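Local coordinates for avidin-related protein 4/5 from Gallus gallus, a protein that probably binds biotin with high affinity as a tetrameric member of the avidin family, in two crystal structures: PDB 2OF9 (chain A, 1.35 Å), residues 45-50 and 66-71; PDB 2OF8 (chain B, 1.05 Å), residues 45-50 and 66-71. Structure 2 is superposed on structure 1 by the backbone atoms of these residues (RMSD 0.10 Å); each is numbered along its deposited sequence.

Structure 1 (2OF9). It carries 2 engineered substitutions outside these segments. With FMT (formic acid), chain C.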
loop_
_atom_site.group_PDB
_atom_site.type_symbol
_atom_site.label_atom_id
_atom_site.label_comp_id
_atom_site.label_asym_id
_atom_site.label_seq_id
_atom_site.Cartn_x
_atom_site.Cartn_y
_atom_site.Cartn_z
ATOM N N THR A 45 19.168 -16.039 -4.077
ATOM C CA THR A 45 20.126 -15.916 -5.157
ATOM C C THR A 45 19.946 -14.573 -5.847
ATOM O O THR A 45 18.871 -13.949 -5.774
ATOM C CB THR A 45 19.941 -17.046 -6.212
ATOM O OG1 THR A 45 18.608 -16.994 -6.757
ATOM C CG2 THR A 45 20.082 -18.428 -5.600
ATOM N N LEU A 46 20.996 -14.125 -6.512
ATOM C CA LEU A 46 20.976 -12.908 -7.298
ATOM C C LEU A 46 19.850 -12.980 -8.314
ATOM O O LEU A 46 19.650 -14.001 -8.979
ATOM C CB LEU A 46 22.311 -12.734 -8.023
ATOM C CG LEU A 46 22.595 -11.400 -8.678
ATOM C CD1 LEU A 46 22.735 -10.310 -7.647
ATOM C CD2 LEU A 46 23.849 -11.497 -9.544
ATOM N N SER A 47 19.103 -11.898 -8.415
ATOM C CA SER A 47 17.898 -11.881 -9.232
ATOM C C SER A 47 17.875 -10.673 -10.165
ATOM O O SER A 47 18.403 -9.616 -9.842
ATOM C CB SER A 47 16.679 -11.853 -8.307
ATOM O OG SER A 47 16.562 -13.079 -7.580
ATOM N N PRO A 48 17.294 -10.830 -11.357
ATOM C CA PRO A 48 17.271 -9.753 -12.331
ATOM C C PRO A 48 16.204 -8.703 -12.069
ATOM O O PRO A 48 15.132 -9.037 -11.549
ATOM C CB PRO A 48 16.944 -10.483 -13.630
ATOM C CG PRO A 48 16.116 -11.579 -13.229
ATOM C CD PRO A 48 16.707 -12.059 -11.897
ATOM N N LEU A 49 16.504 -7.469 -12.450
ATOM C CA LEU A 49 15.522 -6.382 -12.417
ATOM C C LEU A 49 15.437 -5.704 -13.770
ATOM O O LEU A 49 16.401 -5.732 -14.556
ATOM C CB LEU A 49 15.842 -5.374 -11.302
ATOM C CG LEU A 49 17.089 -4.517 -11.483
ATOM C CD1 LEU A 49 16.790 -3.233 -12.288
ATOM C CD2 LEU A 49 17.676 -4.189 -10.140
ATOM N N LEU A 50 14.292 -5.083 -14.032
ATOM C CA LEU A 50 14.053 -4.366 -15.265
ATOM C C LEU A 50 13.114 -3.224 -14.959
ATOM O O LEU A 50 12.081 -3.443 -14.333
ATOM C CB LEU A 50 13.410 -5.314 -16.278
ATOM C CG LEU A 50 13.217 -4.885 -17.712
ATOM C CD1 LEU A 50 14.541 -4.525 -18.336
ATOM C CD2 LEU A 50 12.571 -6.032 -18.479
ATOM N N VAL A 66 11.534 -6.744 -9.892
ATOM C CA VAL A 66 12.501 -7.806 -9.594
ATOM C C VAL A 66 11.810 -9.158 -9.696
ATOM O O VAL A 66 10.819 -9.428 -9.002
ATOM C CB VAL A 66 13.115 -7.652 -8.181
ATOM C CG1 VAL A 66 14.149 -8.734 -7.946
ATOM C CG2 VAL A 66 13.734 -6.290 -8.014
ATOM N N HIS A 67 12.307 -9.989 -10.619
ATOM C CA HIS A 67 11.876 -11.365 -10.736
ATOM C C HIS A 67 12.768 -12.215 -9.842
ATOM O O HIS A 67 13.905 -12.504 -10.197
ATOM C CB HIS A 67 11.942 -11.809 -12.209
ATOM C CG HIS A 67 11.945 -13.290 -12.419
ATOM N ND1 HIS A 67 10.895 -13.999 -12.962
ATOM C CD2 HIS A 67 12.924 -14.191 -12.187
ATOM C CE1 HIS A 67 11.244 -15.275 -13.067
ATOM N NE2 HIS A 67 12.463 -15.418 -12.588
ATOM N N TRP A 68 12.260 -12.638 -8.691
ATOM C CA TRP A 68 13.062 -13.433 -7.751
ATOM C C TRP A 68 13.361 -14.781 -8.414
ATOM O O TRP A 68 12.451 -15.474 -8.864
ATOM C CB TRP A 68 12.319 -13.608 -6.418
ATOM C CG TRP A 68 12.006 -12.276 -5.788
ATOM C CD1 TRP A 68 10.773 -11.728 -5.609
ATOM C CD2 TRP A 68 12.954 -11.299 -5.327
ATOM N NE1 TRP A 68 10.893 -10.488 -5.036
ATOM C CE2 TRP A 68 12.219 -10.200 -4.854
ATOM C CE3 TRP A 68 14.352 -11.259 -5.233
ATOM C CZ2 TRP A 68 12.831 -9.068 -4.313
ATOM C CZ3 TRP A 68 14.951 -10.151 -4.693
ATOM C CH2 TRP A 68 14.194 -9.063 -4.247
ATOM N N ASN A 69 14.645 -15.138 -8.463
ATOM C CA ASN A 69 15.067 -16.362 -9.148
ATOM C C ASN A 69 14.948 -17.596 -8.263
ATOM O O ASN A 69 15.231 -18.705 -8.712
ATOM C CB ASN A 69 16.501 -16.210 -9.677
ATOM C CG ASN A 69 16.557 -15.608 -11.057
ATOM O OD1 ASN A 69 15.539 -15.184 -11.629
ATOM N ND2 ASN A 69 17.758 -15.519 -11.593
ATOM N N PHE A 70 14.523 -17.415 -7.029
ATOM C CA PHE A 70 14.514 -18.474 -6.026
ATOM C C PHE A 70 13.144 -18.688 -5.401
ATOM O O PHE A 70 13.011 -19.449 -4.443
ATOM C CB PHE A 70 15.541 -18.183 -4.935
ATOM C CG PHE A 70 15.341 -16.854 -4.268
ATOM C CD1 PHE A 70 15.932 -15.716 -4.784
ATOM C CD2 PHE A 70 14.530 -16.743 -3.138
ATOM C CE1 PHE A 70 15.742 -14.477 -4.173
ATOM C CE2 PHE A 70 14.349 -15.513 -2.524
ATOM C CZ PHE A 70 14.944 -14.377 -3.059
ATOM N N SER A 71 12.132 -17.970 -5.902
ATOM C CA SER A 71 10.768 -18.164 -5.464
ATOM C C SER A 71 9.832 -17.870 -6.623
ATOM O O SER A 71 10.272 -17.449 -7.692
ATOM C CB SER A 71 10.442 -17.251 -4.295
ATOM O OG SER A 71 10.240 -15.919 -4.748
HETATM C C FMT C . 11.212 -13.326 -2.166
HETATM O O1 FMT C . 11.039 -12.703 -1.091
HETATM O O2 FMT C . 10.489 -14.305 -2.477
HETATM O O HOH W 1 18.416 -19.098 -8.445
HETATM O O HOH W 2 20.312 -16.433 -9.886
#
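Ser47 turns OG away from its own carbonyl carbon and beside its backbone N (chi1 -67°), which directs the hydroxyl at the backbone of Asn69. Asn69 N donates to Ser47 OG over 2.9 Å in a nearly straight bond (164°), tying the loop after strand 61-67 to the start of strand 47-53, its hairpin partner in the avidin barrel. The hydroxyl itself donates to Thr45 O at 3.1 Å, from above the carbonyl plane, which holds it from its own segment. His67 N donates to Pro48 O, and Leu49 CB packs on Val66 CG2 at 4.0 Å. A water links Leu46 O to Asn69 ND2. The Trp68 ring has Val66 CG1 over one face and formic acid C over the opposite; Trp68 NE1 bonds to Thr75. Formic acid C lies 3.8 Å from Phe70 CE2. Ser71 OG, between its backbone N and carbonyl carbon (chi1 76°), donates to formic acid O2 at 2.8 Å and is hydrogen-bonded to Ser73 N. Trp68, Phe70 and Ser71 probably border the family's biotin site.

Structure 2 (2OF8). It carries 2 engineered substitutions outside these segments. With BNI (5-(2-oxo-hexahydro-thieno[3,4-D]imidazol-6-yl)-pentanoic acid (4-nitro-phenyl)-amide), chain D.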
loop_
_atom_site.group_PDB
_atom_site.type_symbol
_atom_site.label_atom_id
_atom_site.label_comp_id
_atom_site.label_asym_id
_atom_site.label_seq_id
_atom_site.Cartn_x
_atom_site.Cartn_y
_atom_site.Cartn_z
ATOM N N THR B 45 19.167 -16.084 -4.103
ATOM C CA THR B 45 20.136 -15.949 -5.184
ATOM C C THR B 45 19.955 -14.590 -5.854
ATOM O O THR B 45 18.870 -13.986 -5.810
ATOM C CB THR B 45 19.974 -17.047 -6.245
ATOM O OG1 THR B 45 18.646 -16.984 -6.790
ATOM C CG2 THR B 45 20.155 -18.442 -5.625
ATOM N N LEU B 46 21.025 -14.113 -6.472
ATOM C CA LEU B 46 21.005 -12.881 -7.241
ATOM C C LEU B 46 19.895 -12.947 -8.283
ATOM O O LEU B 46 19.753 -13.952 -8.976
ATOM C CB LEU B 46 22.361 -12.694 -7.924
ATOM C CG LEU B 46 22.609 -11.332 -8.570
ATOM C CD1 LEU B 46 22.667 -10.223 -7.523
ATOM C CD2 LEU B 46 23.878 -11.370 -9.397
ATOM N N SER B 47 19.104 -11.886 -8.386
ATOM C CA SER B 47 17.910 -11.889 -9.217
ATOM C C SER B 47 17.883 -10.676 -10.136
ATOM O O SER B 47 18.348 -9.603 -9.778
ATOM C CB SER B 47 16.684 -11.907 -8.311
ATOM O OG SER B 47 16.620 -13.126 -7.575
ATOM N N PRO B 48 17.336 -10.843 -11.332
ATOM C CA PRO B 48 17.284 -9.744 -12.298
ATOM C C PRO B 48 16.177 -8.739 -12.030
ATOM O O PRO B 48 15.119 -9.089 -11.510
ATOM C CB PRO B 48 17.023 -10.468 -13.615
ATOM C CG PRO B 48 16.214 -11.631 -13.219
ATOM C CD PRO B 48 16.771 -12.081 -11.896
ATOM N N LEU B 49 16.442 -7.506 -12.438
ATOM C CA LEU B 49 15.445 -6.447 -12.403
ATOM C C LEU B 49 15.394 -5.738 -13.755
ATOM O O LEU B 49 16.365 -5.735 -14.514
ATOM C CB LEU B 49 15.719 -5.453 -11.266
ATOM C CG LEU B 49 16.943 -4.539 -11.401
ATOM C CD1 LEU B 49 16.635 -3.254 -12.151
ATOM C CD2 LEU B 49 17.506 -4.225 -10.031
ATOM N N LEU B 50 14.239 -5.152 -14.038
ATOM C CA LEU B 50 14.003 -4.410 -15.263
ATOM C C LEU B 50 13.083 -3.255 -14.926
ATOM O O LEU B 50 12.053 -3.464 -14.280
ATOM C CB LEU B 50 13.332 -5.336 -16.257
ATOM C CG LEU B 50 13.213 -4.949 -17.713
ATOM C CD1 LEU B 50 14.558 -4.610 -18.297
ATOM C CD2 LEU B 50 12.596 -6.121 -18.463
ATOM N N VAL B 66 11.487 -6.818 -9.867
ATOM C CA VAL B 66 12.469 -7.843 -9.559
ATOM C C VAL B 66 11.793 -9.202 -9.691
ATOM O O VAL B 66 10.821 -9.506 -8.992
ATOM C CB VAL B 66 13.047 -7.705 -8.141
ATOM C CG1 VAL B 66 14.135 -8.758 -7.924
ATOM C CG2 VAL B 66 13.595 -6.308 -7.905
ATOM N N HIS B 67 12.315 -10.017 -10.608
ATOM C CA HIS B 67 11.893 -11.399 -10.763
ATOM C C HIS B 67 12.809 -12.247 -9.885
ATOM O O HIS B 67 13.960 -12.521 -10.240
ATOM C CB HIS B 67 11.972 -11.807 -12.240
ATOM C CG HIS B 67 11.988 -13.283 -12.481
ATOM N ND1 HIS B 67 10.988 -13.979 -13.124
ATOM C CD2 HIS B 67 12.952 -14.189 -12.203
ATOM C CE1 HIS B 67 11.338 -15.253 -13.214
ATOM N NE2 HIS B 67 12.514 -15.408 -12.640
ATOM N N TRP B 68 12.324 -12.643 -8.716
ATOM C CA TRP B 68 13.136 -13.440 -7.806
ATOM C C TRP B 68 13.423 -14.787 -8.466
ATOM O O TRP B 68 12.518 -15.459 -8.941
ATOM C CB TRP B 68 12.436 -13.616 -6.454
ATOM C CG TRP B 68 12.113 -12.297 -5.841
ATOM C CD1 TRP B 68 10.878 -11.747 -5.705
ATOM C CD2 TRP B 68 13.045 -11.307 -5.371
ATOM N NE1 TRP B 68 10.968 -10.495 -5.150
ATOM C CE2 TRP B 68 12.289 -10.198 -4.940
ATOM C CE3 TRP B 68 14.439 -11.254 -5.242
ATOM C CZ2 TRP B 68 12.871 -9.056 -4.404
ATOM C CZ3 TRP B 68 15.023 -10.115 -4.706
ATOM C CH2 TRP B 68 14.241 -9.034 -4.289
ATOM N N ASN B 69 14.691 -15.185 -8.488
ATOM C CA ASN B 69 15.087 -16.413 -9.176
ATOM C C ASN B 69 14.971 -17.647 -8.298
ATOM O O ASN B 69 15.267 -18.752 -8.749
ATOM C CB ASN B 69 16.518 -16.291 -9.702
ATOM C CG ASN B 69 16.598 -15.629 -11.064
ATOM O OD1 ASN B 69 15.594 -15.235 -11.661
ATOM N ND2 ASN B 69 17.818 -15.506 -11.568
ATOM N N PHE B 70 14.546 -17.453 -7.054
ATOM C CA PHE B 70 14.481 -18.512 -6.046
ATOM C C PHE B 70 13.090 -18.636 -5.430
ATOM O O PHE B 70 12.902 -19.383 -4.474
ATOM C CB PHE B 70 15.521 -18.240 -4.947
ATOM C CG PHE B 70 15.341 -16.914 -4.270
ATOM C CD1 PHE B 70 15.918 -15.771 -4.789
ATOM C CD2 PHE B 70 14.571 -16.806 -3.122
ATOM C CE1 PHE B 70 15.736 -14.540 -4.177
ATOM C CE2 PHE B 70 14.390 -15.569 -2.510
ATOM C CZ PHE B 70 14.972 -14.444 -3.043
ATOM N N SER B 71 12.127 -17.889 -5.971
ATOM C CA SER B 71 10.777 -17.818 -5.435
ATOM C C SER B 71 9.813 -17.650 -6.606
ATOM O O SER B 71 10.214 -17.203 -7.674
ATOM C CB SER B 71 10.682 -16.601 -4.497
ATOM O OG SER B 71 9.383 -16.363 -3.985
HETATM C C1 BNI D . 10.501 -13.325 -0.959
HETATM C C10 BNI D . 11.432 -12.895 -2.101
HETATM C C9 BNI D . 12.407 -11.801 -1.680
HETATM C C8 BNI D . 11.682 -10.517 -1.303
HETATM C C7 BNI D . 12.614 -9.524 -0.641
HETATM C C2 BNI D . 11.849 -8.208 -0.245
HETATM C C6 BNI D . 10.962 -5.850 -0.540
HETATM C C4 BNI D . 12.636 -7.264 0.711
HETATM C C5 BNI D . 12.031 -5.855 0.560
HETATM C C3 BNI D . 14.293 -5.777 0.126
HETATM O O2 BNI D . 10.914 -13.455 0.190
HETATM O O3 BNI D . 15.426 -5.310 -0.161
HETATM N N1 BNI D . 13.180 -5.052 0.227
HETATM N N2 BNI D . 14.030 -7.057 0.362
HETATM S S1 BNI D . 11.495 -7.150 -1.695
HETATM N N17 BNI D . 9.201 -13.496 -1.207
HETATM C C18 BNI D . 8.164 -13.910 -0.412
HETATM C C20 BNI D . 7.235 -14.891 -0.874
HETATM C C21 BNI D . 6.149 -15.303 -0.023
HETATM C C22 BNI D . 6.009 -14.731 1.312
HETATM C C23 BNI D . 6.943 -13.751 1.776
HETATM C C24 BNI D . 8.017 -13.339 0.934
HETATM N N25 BNI D . 4.864 -15.190 2.189
HETATM O O26 BNI D . 4.074 -16.003 1.805
HETATM O O27 BNI D . 4.710 -14.750 3.290
HETATM O O HOH W 3 20.210 -16.407 -9.958
#
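With OG turned away from the carbonyl carbon and lying beside the backbone N (chi1 -65°), Ser47 brings its hydroxyl to the backbone of Asn69. Asn69 N donates to Ser47 OG at 3.0 Å, nearly straight (161°), and the hydroxyl in turn donates to Thr45 O at 3.0 Å, from above the carbonyl plane. His67 N donates to Pro48 O, and Leu49 CB packs on Val66 CG2 at 4.1 Å. A water links Leu46 O to Asn69 ND2. The Trp68 ring has Val66 CG1 over one face and, over the opposite, C9 of the bound biotin nitroanilide, whose sulfur S1 lies 3.6 Å from Trp68 CZ2; Trp68 NE1 bonds to Thr75. Ligand C9 also comes within 3.9 Å of Phe70 CZ, so both rings touch the pentanoyl chain. Ser71 carries OG anti to its backbone N (chi1 176°), 4.0 Å from the anilide nitrogen N17; its hydroxyl is hydrogen-bonded to Ser73 OG, which also bonds to the ligand.

Structure 1 against structure 2
The main change within the protein is a turn of one hydroxyl. From Ser71(A) to Ser71(B), chi1 goes from 76° to 176°, and the OG atoms stand 1.2 Å apart after superposition. The turn accompanies a change of the group bound beside it: the biotin nitroanilide, touching Trp68(B), Phe70(B) and Ser71(B), is bound where formic acid touches Trp68(A), Phe70(A) and Ser71(A) in the apo crystal. In structure 2 the nearest ligand atom to Ser71(B) OG is N17 at 4.0 Å, a contact rather than a hydrogen bond. Ser71(A) touches Trp68(A) and Ser71(B) touches Trp68(B), so the turned side chain keeps this neighbour.

The side chains of Trp68(A) and Phe70(A) nevertheless keep their places, as do those of Ser47(A) and Asn69(A), and the CA atoms that can be compared coincide within the error. The bond from Asn69(A) N to Ser47(A) OG is found again from Asn69(B) N to Ser47(B) OG, and that from Ser47(A) OG to Thr45(A) O again from Ser47(B) OG to Thr45(B) O. The water between Leu46(A) and Asn69(A) recurs between Leu46(B) and Asn69(B). A second water, between Thr45(A) OG1 and Asn69(A) O, is modelled in structure 1 alone.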